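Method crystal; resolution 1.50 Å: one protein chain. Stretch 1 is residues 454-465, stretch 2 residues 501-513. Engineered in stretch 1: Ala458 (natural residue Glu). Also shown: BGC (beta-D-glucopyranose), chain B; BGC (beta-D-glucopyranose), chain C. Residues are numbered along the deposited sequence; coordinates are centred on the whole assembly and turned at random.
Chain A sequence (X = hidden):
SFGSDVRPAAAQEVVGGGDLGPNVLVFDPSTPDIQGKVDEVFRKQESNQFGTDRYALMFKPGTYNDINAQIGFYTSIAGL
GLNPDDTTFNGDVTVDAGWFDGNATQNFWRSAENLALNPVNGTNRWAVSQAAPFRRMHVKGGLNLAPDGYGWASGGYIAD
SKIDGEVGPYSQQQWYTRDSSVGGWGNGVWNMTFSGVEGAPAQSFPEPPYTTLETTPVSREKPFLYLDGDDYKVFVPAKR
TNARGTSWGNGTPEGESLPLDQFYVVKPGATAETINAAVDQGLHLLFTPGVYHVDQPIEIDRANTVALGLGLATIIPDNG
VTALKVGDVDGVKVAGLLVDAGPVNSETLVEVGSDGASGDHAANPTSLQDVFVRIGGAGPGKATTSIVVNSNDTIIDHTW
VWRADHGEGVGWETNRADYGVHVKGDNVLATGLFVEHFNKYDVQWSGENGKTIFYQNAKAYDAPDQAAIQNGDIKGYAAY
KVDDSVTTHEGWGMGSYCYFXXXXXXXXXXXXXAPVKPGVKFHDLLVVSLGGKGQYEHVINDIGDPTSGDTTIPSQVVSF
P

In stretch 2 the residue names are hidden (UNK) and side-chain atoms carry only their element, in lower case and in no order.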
# COMPACT_ATOMS: atom_id res chain seq x y z
N PHE A 454 10.38 0.93 6.19
CA PHE A 454 9.58 2.10 5.80
C PHE A 454 8.23 2.20 6.51
O PHE A 454 7.36 1.34 6.37
CB PHE A 454 9.33 2.19 4.29
CG PHE A 454 8.58 3.45 3.90
CD1 PHE A 454 9.27 4.61 3.57
CD2 PHE A 454 7.19 3.47 3.90
CE1 PHE A 454 8.58 5.77 3.24
CE2 PHE A 454 6.51 4.63 3.58
CZ PHE A 454 7.20 5.78 3.24
N TYR A 455 8.05 3.30 7.23
CA TYR A 455 6.76 3.62 7.84
C TYR A 455 6.43 5.08 7.57
O TYR A 455 7.28 5.96 7.74
CB TYR A 455 6.78 3.36 9.35
CG TYR A 455 5.46 3.63 10.06
CD1 TYR A 455 4.29 3.00 9.65
CD2 TYR A 455 5.40 4.50 11.15
CE1 TYR A 455 3.09 3.22 10.30
CE2 TYR A 455 4.19 4.73 11.82
CZ TYR A 455 3.04 4.09 11.39
OH TYR A 455 1.84 4.30 12.04
N GLN A 456 5.19 5.33 7.15
CA GLN A 456 4.68 6.69 7.04
C GLN A 456 3.37 6.81 7.80
O GLN A 456 2.43 6.04 7.55
CB GLN A 456 4.46 7.10 5.58
CG GLN A 456 4.01 8.58 5.41
CD GLN A 456 2.50 8.77 5.44
OE1 GLN A 456 1.76 8.08 4.75
NE2 GLN A 456 2.04 9.73 6.26
N ASN A 457 3.32 7.76 8.73
CA ASN A 457 2.12 8.05 9.48
C ASN A 457 1.82 9.54 9.50
O ASN A 457 2.74 10.36 9.45
CB ASN A 457 2.24 7.55 10.92
CG ASN A 457 1.22 8.20 11.84
OD1 ASN A 457 1.49 9.23 12.47
ND2 ASN A 457 0.04 7.60 11.93
N ALA A 458 0.54 9.88 9.54
CA ALA A 458 0.12 11.20 10.00
C ALA A 458 -0.91 10.97 11.07
O ALA A 458 -1.75 10.07 10.94
CB ALA A 458 -0.44 12.06 8.86
N LYS A 459 -0.85 11.75 12.14
CA LYS A 459 -1.80 11.60 13.24
C LYS A 459 -3.16 12.20 12.87
O LYS A 459 -3.27 12.93 11.88
CB LYS A 459 -1.24 12.26 14.51
CG LYS A 459 -0.02 11.53 15.11
CD LYS A 459 -0.31 10.09 15.53
CE LYS A 459 -1.41 10.00 16.58
NZ LYS A 459 -1.78 8.59 16.92
N ALA A 460 -4.19 11.85 13.63
CA ALA A 460 -5.52 12.43 13.44
C ALA A 460 -5.46 13.95 13.47
O ALA A 460 -4.85 14.53 14.36
CB ALA A 460 -6.48 11.92 14.52
N TYR A 461 -6.10 14.60 12.50
CA TYR A 461 -6.11 16.07 12.44
C TYR A 461 -7.18 16.67 13.35
O TYR A 461 -7.11 17.85 13.72
CB TYR A 461 -6.36 16.58 11.02
CG TYR A 461 -5.39 16.14 9.96
CD1 TYR A 461 -4.15 15.59 10.29
CD2 TYR A 461 -5.71 16.29 8.62
CE1 TYR A 461 -3.26 15.19 9.30
CE2 TYR A 461 -4.83 15.90 7.63
CZ TYR A 461 -3.61 15.35 7.97
OH TYR A 461 -2.74 14.96 6.98
N ASP A 462 -8.19 15.87 13.68
CA ASP A 462 -9.43 16.41 14.20
C ASP A 462 -9.67 16.14 15.69
O ASP A 462 -10.80 16.29 16.18
CB ASP A 462 -10.62 15.91 13.35
CG ASP A 462 -10.65 14.39 13.15
OD1 ASP A 462 -9.70 13.69 13.57
OD2 ASP A 462 -11.62 13.91 12.54
N ALA A 463 -8.62 15.79 16.40
CA ALA A 463 -8.69 15.71 17.86
C ALA A 463 -9.15 17.06 18.39
O ALA A 463 -8.55 18.08 18.08
CB ALA A 463 -7.35 15.32 18.45
N PRO A 464 -10.24 17.08 19.17
CA PRO A 464 -10.80 18.38 19.56
C PRO A 464 -10.00 19.11 20.63
O PRO A 464 -10.02 20.35 20.69
CB PRO A 464 -12.20 18.03 20.07
CG PRO A 464 -12.13 16.60 20.47
CD PRO A 464 -11.14 15.96 19.52
N ASP A 465 -9.31 18.35 21.48
CA ASP A 465 -8.53 18.93 22.56
C ASP A 465 -7.55 17.90 23.10
O ASP A 465 -7.56 16.74 22.67
CB ASP A 465 -9.44 19.48 23.68
CG ASP A 465 -10.45 18.45 24.19
OD1 ASP A 465 -11.58 18.85 24.52
OD2 ASP A 465 -10.11 17.25 24.29
N UNK A 501 -5.23 20.57 13.08
CA UNK A 501 -5.76 21.84 12.58
C UNK A 501 -7.02 22.28 13.31
O UNK A 501 -7.31 23.47 13.37
o UNK A 501 -7.36 19.83 11.33
n UNK A 501 -7.69 21.07 9.49
c UNK A 501 -7.08 20.81 10.64
c UNK A 501 -5.99 21.78 11.05
N UNK A 502 -7.75 21.33 13.89
CA UNK A 502 -8.90 21.69 14.71
C UNK A 502 -8.45 22.37 16.00
O UNK A 502 -9.04 23.37 16.43
c UNK A 502 -10.44 19.92 13.76
c UNK A 502 -10.84 20.79 16.09
c UNK A 502 -9.78 20.45 15.04
N UNK A 503 -7.38 21.86 16.61
CA UNK A 503 -6.83 22.47 17.82
C UNK A 503 -5.30 22.45 17.81
O UNK A 503 -4.68 21.50 18.30
c UNK A 503 -7.06 22.54 20.35
n UNK A 503 -7.88 22.32 21.38
o UNK A 503 -6.11 23.32 20.42
c UNK A 503 -7.36 21.77 19.08
N UNK A 504 -4.70 23.50 17.25
CA UNK A 504 -3.24 23.49 17.07
C UNK A 504 -2.45 23.71 18.35
O UNK A 504 -1.22 23.75 18.29
c UNK A 504 -4.18 25.53 16.22
c UNK A 504 -5.34 24.63 16.54
c UNK A 504 -3.00 24.64 16.07
N UNK A 505 -3.12 23.84 19.49
CA UNK A 505 -2.42 23.91 20.77
C UNK A 505 -2.05 22.53 21.31
O UNK A 505 -1.33 22.42 22.31
c UNK A 505 -3.44 26.12 21.44
c UNK A 505 -3.24 24.67 21.81
o UNK A 505 -2.56 26.67 20.75
o UNK A 505 -4.47 26.69 21.85
N UNK A 506 -2.55 21.49 20.66
CA UNK A 506 -2.31 20.12 21.09
C UNK A 506 -0.83 19.73 21.03
O UNK A 506 -0.06 20.23 20.18
c UNK A 506 -5.64 18.48 19.95
c UNK A 506 -2.70 17.68 20.34
c UNK A 506 -3.19 19.15 20.26
c UNK A 506 -4.63 19.23 20.77
N UNK A 507 -0.43 18.88 21.96
CA UNK A 507 0.89 18.26 21.99
C UNK A 507 0.78 16.75 21.84
O UNK A 507 -0.07 16.11 22.47
c UNK A 507 1.99 20.07 23.39
c UNK A 507 2.86 22.84 21.61
n UNK A 507 3.32 24.08 21.76
c UNK A 507 1.62 18.60 23.29
n UNK A 507 3.37 21.86 22.35
n UNK A 507 1.90 22.60 20.72
c UNK A 507 2.96 20.46 22.28
N UNK A 508 1.65 16.19 21.01
CA UNK A 508 1.77 14.75 20.81
C UNK A 508 3.08 14.34 21.47
O UNK A 508 4.13 14.83 21.07
c UNK A 508 0.85 12.03 19.15
c UNK A 508 1.77 14.41 19.32
c UNK A 508 2.06 12.94 18.97
o UNK A 508 -0.31 12.48 19.09
n UNK A 508 1.11 10.75 19.38
N UNK A 509 3.05 13.50 22.50
CA UNK A 509 4.29 13.25 23.25
C UNK A 509 5.39 12.66 22.36
O UNK A 509 6.55 13.06 22.45
n UNK A 509 5.46 11.20 27.57
c UNK A 509 5.15 12.32 25.45
c UNK A 509 4.67 11.97 26.86
o UNK A 509 3.59 12.39 27.29
c UNK A 509 4.03 12.34 24.44
N UNK A 510 5.02 11.73 21.49
CA UNK A 510 6.00 11.08 20.62
C UNK A 510 5.33 10.43 19.41
O UNK A 510 4.12 10.19 19.41
n UNK A 510 6.21 8.92 23.58
c UNK A 510 4.85 8.41 21.95
c UNK A 510 6.80 10.03 21.40
n UNK A 510 4.47 7.76 23.11
c UNK A 510 5.95 9.13 22.25
c UNK A 510 5.31 8.08 24.08
N UNK A 511 6.13 10.16 18.39
CA UNK A 511 5.65 9.38 17.26
C UNK A 511 5.74 7.89 17.54
O UNK A 511 4.94 7.10 17.04
N UNK A 512 6.73 7.51 18.35
CA UNK A 512 7.09 6.11 18.57
C UNK A 512 7.21 5.81 20.05
O UNK A 512 7.63 6.67 20.83
c UNK A 512 8.38 6.17 16.40
c UNK A 512 8.60 7.80 14.64
c UNK A 512 8.01 5.23 15.46
c UNK A 512 8.41 5.81 17.85
c UNK A 512 7.94 5.56 14.12
c UNK A 512 8.67 7.46 15.98
c UNK A 512 8.23 6.85 13.71
N UNK A 513 6.81 4.60 20.45
CA UNK A 513 6.90 4.17 21.84
C UNK A 513 7.36 2.72 21.86
O UNK A 513 6.81 1.89 21.12
c UNK A 513 5.60 3.94 24.05
n UNK A 513 4.24 4.04 26.04
o UNK A 513 3.20 3.76 24.08
c UNK A 513 5.55 4.33 22.57
c UNK A 513 4.24 3.91 24.72
C2 BGC B . 0.69 16.67 3.83
C3 BGC B . -0.80 16.41 3.93
C4 BGC B . -1.42 17.34 4.96
C5 BGC B . -1.07 18.78 4.62
C6 BGC B . -1.68 19.72 5.64
C1 BGC B . 1.00 18.15 3.65
O2 BGC B . 1.20 15.97 2.71
O3 BGC B . -0.91 15.03 4.33
O4 BGC B . -2.82 17.14 4.98
O5 BGC B . 0.34 18.92 4.64
O6 BGC B . -1.39 21.06 5.28
C2 BGC C . -2.05 12.94 4.27
C3 BGC C . -3.24 12.19 3.67
C4 BGC C . -4.39 13.16 3.45
C5 BGC C . -3.93 14.31 2.58
C6 BGC C . -5.07 15.28 2.30
C1 BGC C . -1.74 14.23 3.52
O2 BGC C . -0.92 12.08 4.28
O3 BGC C . -3.66 11.17 4.56
O4 BGC C . -5.49 12.50 2.86
O5 BGC C . -2.91 15.00 3.26
O6 BGC C . -5.38 15.98 3.49
O HOH W 1 -6.71 18.98 16.26

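Position 501 carries two side-chain carbons, the second bearing one oxygen and one nitrogen, which is the short carboxamide of Asn501. The end of this side chain comes close to Tyr461, although the amide is probably turned over in the model, so its two polar atoms support no further assignment.

Position 502 has one carbon carrying two more, a fork without heteroatoms, and it points toward stretch 1. One branch lies 3.7 Å from the CA of Asp462. This is Val502, with chi1 in t; the atom in question is CG2, while its CG1 lies 4.2 Å from Pro464 CA, so the fork rests against the backbone of the loop.

At position 503 two carbons again end in one oxygen and one nitrogen, here pointing toward stretch 1. The nitrogen stands 3.0 Å from Pro464 O. This is Asn503, whose ND2 donates a hydrogen bond to that carbonyl at a nearly straight angle of 168°. The other end of the same amide serves its own stretch, OD1 accepting from the backbone N of position 505 at 3.2 Å.

Three carbons at position 504 close a ring onto the backbone N, which identifies Pro504; it does not reach stretch 1. Position 505 has two carbons, the second with two oxygens, and is the carboxylate of Asp505, also without contact.

Four carbons at position 506 fork at the first, one arm being two carbons long. The tip of that arm lies 3.9 Å from Ala463 CB and 3.5 Å from Ala463 O. The residue is Ile506, and the tip is CD1. Its N donates to Asn503 O at 3.2 Å, closing a type I turn.

Position 507 has three carbons, a nitrogen, then a carbon with two further nitrogens: Arg507, out of reach of stretch 1. At position 508 three carbons end in one oxygen and one nitrogen, the oxygen 3.7 Å from Lys459 CE. This is Gln508, whose NE2 donates to the backbone O of position 510 at 3.1 Å. Position 509 has the same composition, Gln509, but lies far from stretch 1. A single carbon followed by a five-membered ring of three carbons and two nitrogens makes position 510 His510, likewise remote.

Position 511 has no side-chain atoms and is Gly511. Position 512 has one carbon and a six-carbon ring, whose nearest atom is 4.0 Å from Tyr455 CD2; without a hydroxyl, it is Phe512, meeting the tyrosine obliquely through CE2. Position 513, three carbons with one oxygen and one nitrogen, is Gln513, out of reach.

The contact centres on the loop after the first strand. Asn503 fixes Pro464 O, and a water makes a second, backbone link between the stretches, donating to Tyr461 O (2.8 Å) and Ala463 O (2.7 Å) and accepting from Asn503 N (3.0 Å). Val502 and Ile506 pack around these polar links, and the Tyr455–Phe512 pair adds a separate apolar contact.

Stretch 2 501-513: NVNPDIRQQHGFQ
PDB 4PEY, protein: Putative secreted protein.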